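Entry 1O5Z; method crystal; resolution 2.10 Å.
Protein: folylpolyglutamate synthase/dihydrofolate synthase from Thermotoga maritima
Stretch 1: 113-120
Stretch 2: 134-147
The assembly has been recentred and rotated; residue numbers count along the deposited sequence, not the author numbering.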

ATOM      1  N   GLU A 113      20.593 -10.388 -11.172  1.00 43.34           N
ATOM      2  CA  GLU A 113      21.696 -11.148 -11.707  1.00 44.29           C
ATOM      3  C   GLU A 113      22.230 -12.201 -10.743  1.00 44.52           C
ATOM      4  O   GLU A 113      22.532 -13.320 -11.145  1.00 44.18           O
ATOM      5  CB  GLU A 113      22.760 -10.198 -12.169  1.00 44.01           C
ATOM      6  CG  GLU A 113      22.320  -9.638 -13.496  1.00 45.93           C
ATOM      7  CD  GLU A 113      23.252  -8.582 -14.054  1.00 50.80           C
ATOM      8  OE1 GLU A 113      24.225  -8.154 -13.333  1.00 49.64           O
ATOM      9  OE2 GLU A 113      22.985  -8.181 -15.234  1.00 51.47           O
ATOM     10  N   THR A 114      22.275 -11.864  -9.463  1.00 45.39           N
ATOM     11  CA  THR A 114      22.471 -12.870  -8.399  1.00 45.82           C
ATOM     12  C   THR A 114      21.501 -14.063  -8.415  1.00 45.71           C
ATOM     13  O   THR A 114      21.949 -15.205  -8.309  1.00 45.79           O
ATOM     14  CB  THR A 114      22.413 -12.183  -7.058  1.00 45.88           C
ATOM     15  OG1 THR A 114      23.404 -11.157  -7.074  1.00 45.82           O
ATOM     16  CG2 THR A 114      22.853 -13.112  -5.940  1.00 45.82           C
ATOM     17  N   MET A 115      20.212 -13.802  -8.578  1.00 45.41           N
ATOM     18  CA  MET A 115      19.173 -14.850  -8.557  1.00 46.26           C
ATOM     19  C   MET A 115      19.012 -15.600  -9.877  1.00 46.04           C
ATOM     20  O   MET A 115      18.546 -16.729  -9.883  1.00 44.92           O
ATOM     21  CB  MET A 115      17.826 -14.216  -8.229  1.00 45.73           C
ATOM     22  CG  MET A 115      17.809 -13.541  -6.905  1.00 46.84           C
ATOM     23  SD  MET A 115      16.328 -12.539  -6.677  1.00 49.05           S
ATOM     24  CE  MET A 115      15.103 -13.828  -6.789  1.00 48.24           C
ATOM     25  N   GLU A 116      19.409 -14.962 -10.975  1.00 47.10           N
ATOM     26  CA  GLU A 116      19.213 -15.462 -12.329  1.00 48.05           C
ATOM     27  C   GLU A 116      19.529 -16.956 -12.521  1.00 47.91           C
ATOM     28  O   GLU A 116      18.677 -17.676 -13.024  1.00 49.54           O
ATOM     29  CB  GLU A 116      19.950 -14.586 -13.349  1.00 47.61           C
ATOM     30  CG  GLU A 116      19.956 -15.104 -14.800  1.00 50.07           C
ATOM     31  CD  GLU A 116      20.485 -14.073 -15.826  1.00 53.79           C
ATOM     32  OE1 GLU A 116      21.626 -13.538 -15.654  1.00 62.41           O
ATOM     33  OE2 GLU A 116      19.789 -13.788 -16.842  1.00 61.11           O
ATOM     34  N   PRO A 117      20.715 -17.455 -12.162  1.00 47.20           N
ATOM     35  CA  PRO A 117      20.972 -18.871 -12.363  1.00 46.64           C
ATOM     36  C   PRO A 117      20.030 -19.713 -11.546  1.00 45.94           C
ATOM     37  O   PRO A 117      19.598 -20.723 -12.029  1.00 45.05           O
ATOM     38  CB  PRO A 117      22.417 -19.065 -11.920  1.00 46.57           C
ATOM     39  CG  PRO A 117      22.723 -17.887 -11.154  1.00 47.06           C
ATOM     40  CD  PRO A 117      21.880 -16.755 -11.604  1.00 46.95           C
ATOM     41  N   ILE A 118      19.685 -19.272 -10.345  1.00 46.29           N
ATOM     42  CA  ILE A 118      18.744 -20.031  -9.506  1.00 46.40           C
ATOM     43  C   ILE A 118      17.389 -20.036 -10.110  1.00 45.03           C
ATOM     44  O   ILE A 118      16.799 -21.091 -10.246  1.00 44.56           O
ATOM     45  CB  ILE A 118      18.719 -19.528  -8.061  1.00 47.29           C
ATOM     46  CG1 ILE A 118      19.989 -20.037  -7.357  1.00 49.36           C
ATOM     47  CG2 ILE A 118      17.472 -20.068  -7.301  1.00 47.77           C
ATOM     48  CD1 ILE A 118      20.399 -19.174  -6.199  1.00 52.41           C
ATOM     49  N   LEU A 119      16.923 -18.872 -10.550  1.00 44.87           N
ATOM     50  CA  LEU A 119      15.644 -18.806 -11.256  1.00 44.61           C
ATOM     51  C   LEU A 119      15.657 -19.588 -12.542  1.00 43.60           C
ATOM     52  O   LEU A 119      14.657 -20.136 -12.888  1.00 43.36           O
ATOM     53  CB  LEU A 119      15.269 -17.397 -11.620  1.00 44.85           C
ATOM     54  CG  LEU A 119      15.108 -16.420 -10.477  1.00 46.32           C
ATOM     55  CD1 LEU A 119      14.952 -15.016 -11.074  1.00 47.36           C
ATOM     56  CD2 LEU A 119      13.966 -16.799  -9.596  1.00 46.56           C
ATOM     57  N   ASN A 120      16.763 -19.621 -13.253  1.00 43.55           N
ATOM     58  CA  ASN A 120      16.811 -20.321 -14.534  1.00 44.53           C
ATOM     59  C   ASN A 120      16.588 -21.796 -14.326  1.00 44.26           C
ATOM     60  O   ASN A 120      15.966 -22.458 -15.147  1.00 44.05           O
ATOM     61  CB  ASN A 120      18.154 -20.097 -15.261  1.00 45.31           C
ATOM     62  CG  ASN A 120      18.325 -18.658 -15.810  1.00 49.29           C
ATOM     63  OD1 ASN A 120      17.345 -17.892 -15.957  1.00 52.27           O
ATOM     64  ND2 ASN A 120      19.590 -18.286 -16.120  1.00 51.07           N
TER
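Stretch 2 134-147: EVVTAMAFLYFAEK

How does stretch 2 run relative to stretch 1? It is helical from E134 through E146, with K147 outside the helix, and unbroken backbone bonds run from A138 N to E134 O (3.0 Å) up to K147 N to Y143 O (2.8 Å). Stretch 1 is also helical, but kinked around P117 and I118, where neither nitrogen bonds to the turn before; that of P117 has no hydrogen to donate. The axes cross at 138°, closer to antiparallel than parallel, and approach to 11.1 Å, so early residues of stretch 2 meet L119 and late ones meet T114.

What does the first turn of stretch 2 touch? V135 points its CA-to-CB bond sideways, yet reaches two partners. Its CG2 lies 3.9 Å from L119 CD2, and its CG1 lies 4.1 Å from M115 CE. The same methyl, M115 CE, also rests 3.8 Å from the backbone oxygen V135 O. V136 turns away and makes no contact.

Where does M115 find its place? Its side chain fits as a knob into the hole formed by V135, A138, M139 and L142. A138 points toward stretch 1, with its CB 4.0 Å from M115 CE. One residue on, M139 points sideways, and its CG packs 3.4 Å from M115 SD. After A140 and F141, which are out of reach, L142 points back toward stretch 1 and sets its CD2 3.6 Å from M115 CG.

How does the contact end? L142 CD2 also meets T114 CG2 at 4.0 Å, carrying the apolar packing to the exposed margin. One turn later E146 points toward stretch 1, but its OE2 stays 4.0 Å from T114 OG1, and no hydrogen bond joins them. None crosses anywhere between the stretches; side-chain packing centred on M115 dominates the 296 Å² they bury together.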

ATOM      1  N   GLU A 134       6.463 -14.149  -5.815  1.00 44.98           N
ATOM      2  CA  GLU A 134       7.489 -14.929  -5.179  1.00 44.53           C
ATOM      3  C   GLU A 134       8.855 -14.402  -5.523  1.00 43.94           C
ATOM      4  O   GLU A 134       9.691 -14.217  -4.645  1.00 43.99           O
ATOM      5  CB  GLU A 134       7.342 -16.400  -5.565  1.00 45.16           C
ATOM      6  CG  GLU A 134       6.099 -16.968  -4.852  1.00 44.60           C
ATOM      7  CD  GLU A 134       5.684 -18.334  -5.308  1.00 44.98           C
ATOM      8  OE1 GLU A 134       6.262 -18.887  -6.301  1.00 42.08           O
ATOM      9  OE2 GLU A 134       4.735 -18.823  -4.665  1.00 45.10           O
ATOM     10  N   VAL A 135       9.091 -14.135  -6.803  1.00 43.12           N
ATOM     11  CA  VAL A 135      10.415 -13.650  -7.207  1.00 42.01           C
ATOM     12  C   VAL A 135      10.729 -12.273  -6.571  1.00 42.79           C
ATOM     13  O   VAL A 135      11.791 -12.053  -6.023  1.00 40.52           O
ATOM     14  CB  VAL A 135      10.524 -13.579  -8.720  1.00 41.54           C
ATOM     15  CG1 VAL A 135      11.865 -12.922  -9.116  1.00 42.20           C
ATOM     16  CG2 VAL A 135      10.490 -14.955  -9.281  1.00 40.00           C
ATOM     17  N   VAL A 136       9.764 -11.360  -6.647  1.00 43.73           N
ATOM     18  CA  VAL A 136       9.966 -10.013  -6.140  1.00 44.30           C
ATOM     19  C   VAL A 136      10.211 -10.052  -4.621  1.00 45.82           C
ATOM     20  O   VAL A 136      11.062  -9.342  -4.073  1.00 47.04           O
ATOM     21  CB  VAL A 136       8.775  -9.102  -6.489  1.00 44.18           C
ATOM     22  CG1 VAL A 136       8.992  -7.688  -5.894  1.00 45.41           C
ATOM     23  CG2 VAL A 136       8.617  -9.029  -7.946  1.00 42.20           C
ATOM     24  N   THR A 137       9.452 -10.886  -3.941  1.00 45.94           N
ATOM     25  CA  THR A 137       9.602 -11.010  -2.506  1.00 46.72           C
ATOM     26  C   THR A 137      10.978 -11.516  -2.152  1.00 46.27           C
ATOM     27  O   THR A 137      11.598 -11.032  -1.225  1.00 46.80           O
ATOM     28  CB  THR A 137       8.511 -11.948  -1.936  1.00 47.04           C
ATOM     29  OG1 THR A 137       7.222 -11.392  -2.221  1.00 45.06           O
ATOM     30  CG2 THR A 137       8.600 -12.015  -0.418  1.00 47.97           C
ATOM     31  N   ALA A 138      11.445 -12.515  -2.879  1.00 46.96           N
ATOM     32  CA  ALA A 138      12.765 -13.069  -2.635  1.00 46.35           C
ATOM     33  C   ALA A 138      13.848 -12.029  -2.951  1.00 46.66           C
ATOM     34  O   ALA A 138      14.906 -11.969  -2.277  1.00 44.82           O
ATOM     35  CB  ALA A 138      12.942 -14.335  -3.456  1.00 46.43           C
ATOM     36  N   MET A 139      13.597 -11.243  -4.004  1.00 46.85           N
ATOM     37  CA  MET A 139      14.457 -10.124  -4.319  1.00 49.00           C
ATOM     38  C   MET A 139      14.565  -9.160  -3.149  1.00 46.87           C
ATOM     39  O   MET A 139      15.638  -8.748  -2.791  1.00 46.22           O
ATOM     40  CB  MET A 139      13.904  -9.354  -5.486  1.00 49.14           C
ATOM     41  CG  MET A 139      14.090 -10.013  -6.842  1.00 52.64           C
ATOM     42  SD  MET A 139      13.511  -8.907  -8.205  1.00 58.02           S
ATOM     43  CE  MET A 139      14.088  -7.284  -7.573  1.00 50.89           C
ATOM     44  N   ALA A 140      13.431  -8.782  -2.558  1.00 46.53           N
ATOM     45  CA  ALA A 140      13.463  -7.922  -1.400  1.00 45.69           C
ATOM     46  C   ALA A 140      14.241  -8.558  -0.281  1.00 45.33           C
ATOM     47  O   ALA A 140      15.112  -7.940   0.272  1.00 45.93           O
ATOM     48  CB  ALA A 140      12.080  -7.612  -0.967  1.00 46.51           C
ATOM     49  N   PHE A 141      13.942  -9.811   0.044  1.00 46.32           N
ATOM     50  CA  PHE A 141      14.639 -10.500   1.139  1.00 46.60           C
ATOM     51  C   PHE A 141      16.133 -10.537   0.938  1.00 45.64           C
ATOM     52  O   PHE A 141      16.901 -10.338   1.865  1.00 45.61           O
ATOM     53  CB  PHE A 141      14.155 -11.927   1.307  1.00 46.94           C
ATOM     54  CG  PHE A 141      12.848 -12.057   2.019  1.00 47.05           C
ATOM     55  CD1 PHE A 141      11.867 -12.899   1.518  1.00 48.14           C
ATOM     56  CD2 PHE A 141      12.616 -11.411   3.232  1.00 47.03           C
ATOM     57  CE1 PHE A 141      10.607 -13.043   2.176  1.00 48.26           C
ATOM     58  CE2 PHE A 141      11.400 -11.580   3.898  1.00 47.78           C
ATOM     59  CZ  PHE A 141      10.392 -12.413   3.361  1.00 47.55           C
ATOM     60  N   LEU A 142      16.536 -10.821  -0.283  1.00 45.85           N
ATOM     61  CA  LEU A 142      17.957 -10.887  -0.627  1.00 44.96           C
ATOM     62  C   LEU A 142      18.596  -9.495  -0.502  1.00 45.56           C
ATOM     63  O   LEU A 142      19.673  -9.325   0.037  1.00 44.63           O
ATOM     64  CB  LEU A 142      18.085 -11.400  -2.073  1.00 45.21           C
ATOM     65  CG  LEU A 142      19.494 -11.694  -2.542  1.00 43.36           C
ATOM     66  CD1 LEU A 142      20.184 -12.546  -1.538  1.00 43.25           C
ATOM     67  CD2 LEU A 142      19.523 -12.333  -3.941  1.00 44.29           C
ATOM     68  N   TYR A 143      17.894  -8.489  -1.008  1.00 45.34           N
ATOM     69  CA  TYR A 143      18.382  -7.130  -0.971  1.00 45.27           C
ATOM     70  C   TYR A 143      18.596  -6.677   0.489  1.00 45.12           C
ATOM     71  O   TYR A 143      19.624  -6.136   0.821  1.00 44.09           O
ATOM     72  CB  TYR A 143      17.375  -6.251  -1.683  1.00 44.87           C
ATOM     73  CG  TYR A 143      17.639  -4.792  -1.639  1.00 45.52           C
ATOM     74  CD1 TYR A 143      18.607  -4.225  -2.439  1.00 45.13           C
ATOM     75  CD2 TYR A 143      16.844  -3.944  -0.864  1.00 47.54           C
ATOM     76  CE1 TYR A 143      18.820  -2.879  -2.444  1.00 47.07           C
ATOM     77  CE2 TYR A 143      17.040  -2.596  -0.866  1.00 46.77           C
ATOM     78  CZ  TYR A 143      18.018  -2.060  -1.676  1.00 46.15           C
ATOM     79  OH  TYR A 143      18.239  -0.717  -1.699  1.00 45.49           O
ATOM     80  N   PHE A 144      17.608  -6.924   1.338  1.00 45.38           N
ATOM     81  CA  PHE A 144      17.710  -6.613   2.731  1.00 45.37           C
ATOM     82  C   PHE A 144      18.887  -7.283   3.352  1.00 45.20           C
ATOM     83  O   PHE A 144      19.522  -6.687   4.198  1.00 46.07           O
ATOM     84  CB  PHE A 144      16.434  -7.019   3.476  1.00 45.51           C
ATOM     85  CG  PHE A 144      15.202  -6.366   2.964  1.00 46.58           C
ATOM     86  CD1 PHE A 144      15.242  -5.106   2.359  1.00 46.73           C
ATOM     87  CD2 PHE A 144      13.978  -6.993   3.096  1.00 48.36           C
ATOM     88  CE1 PHE A 144      14.087  -4.496   1.872  1.00 46.45           C
ATOM     89  CE2 PHE A 144      12.818  -6.386   2.624  1.00 49.22           C
ATOM     90  CZ  PHE A 144      12.886  -5.111   2.006  1.00 48.76           C
ATOM     91  N   ALA A 145      19.153  -8.524   2.979  1.00 45.51           N
ATOM     92  CA  ALA A 145      20.353  -9.223   3.435  1.00 46.31           C
ATOM     93  C   ALA A 145      21.647  -8.573   2.878  1.00 47.40           C
ATOM     94  O   ALA A 145      22.587  -8.290   3.631  1.00 48.34           O
ATOM     95  CB  ALA A 145      20.297 -10.716   3.038  1.00 45.89           C
ATOM     96  N   GLU A 146      21.701  -8.309   1.571  1.00 48.17           N
ATOM     97  CA  GLU A 146      22.915  -7.745   0.997  1.00 49.53           C
ATOM     98  C   GLU A 146      23.117  -6.381   1.678  1.00 49.11           C
ATOM     99  O   GLU A 146      24.242  -5.963   1.893  1.00 48.85           O
ATOM    100  CB  GLU A 146      22.928  -7.701  -0.565  1.00 49.06           C
ATOM    101  CG  GLU A 146      22.302  -8.927  -1.281  1.00 52.63           C
ATOM    102  CD  GLU A 146      23.106  -9.635  -2.424  1.00 55.34           C
ATOM    103  OE1 GLU A 146      23.559 -10.798  -2.158  1.00 63.88           O
ATOM    104  OE2 GLU A 146      23.248  -9.138  -3.608  1.00 61.73           O
ATOM    105  N   LYS A 147      22.053  -5.711   2.097  1.00 48.83           N
ATOM    106  CA  LYS A 147      22.215  -4.385   2.703  1.00 49.88           C
ATOM    107  C   LYS A 147      22.414  -4.425   4.215  1.00 49.90           C
ATOM    108  O   LYS A 147      22.493  -3.368   4.846  1.00 49.20           O
ATOM    109  CB  LYS A 147      21.004  -3.477   2.404  1.00 50.01           C
ATOM    110  CG  LYS A 147      20.883  -3.073   0.959  1.00 51.65           C
ATOM    111  CD  LYS A 147      22.027  -2.182   0.539  1.00 52.43           C
ATOM    112  CE  LYS A 147      21.852  -1.752  -0.913  1.00 55.40           C
ATOM    113  NZ  LYS A 147      22.965  -0.871  -1.416  1.00 53.44           N
TER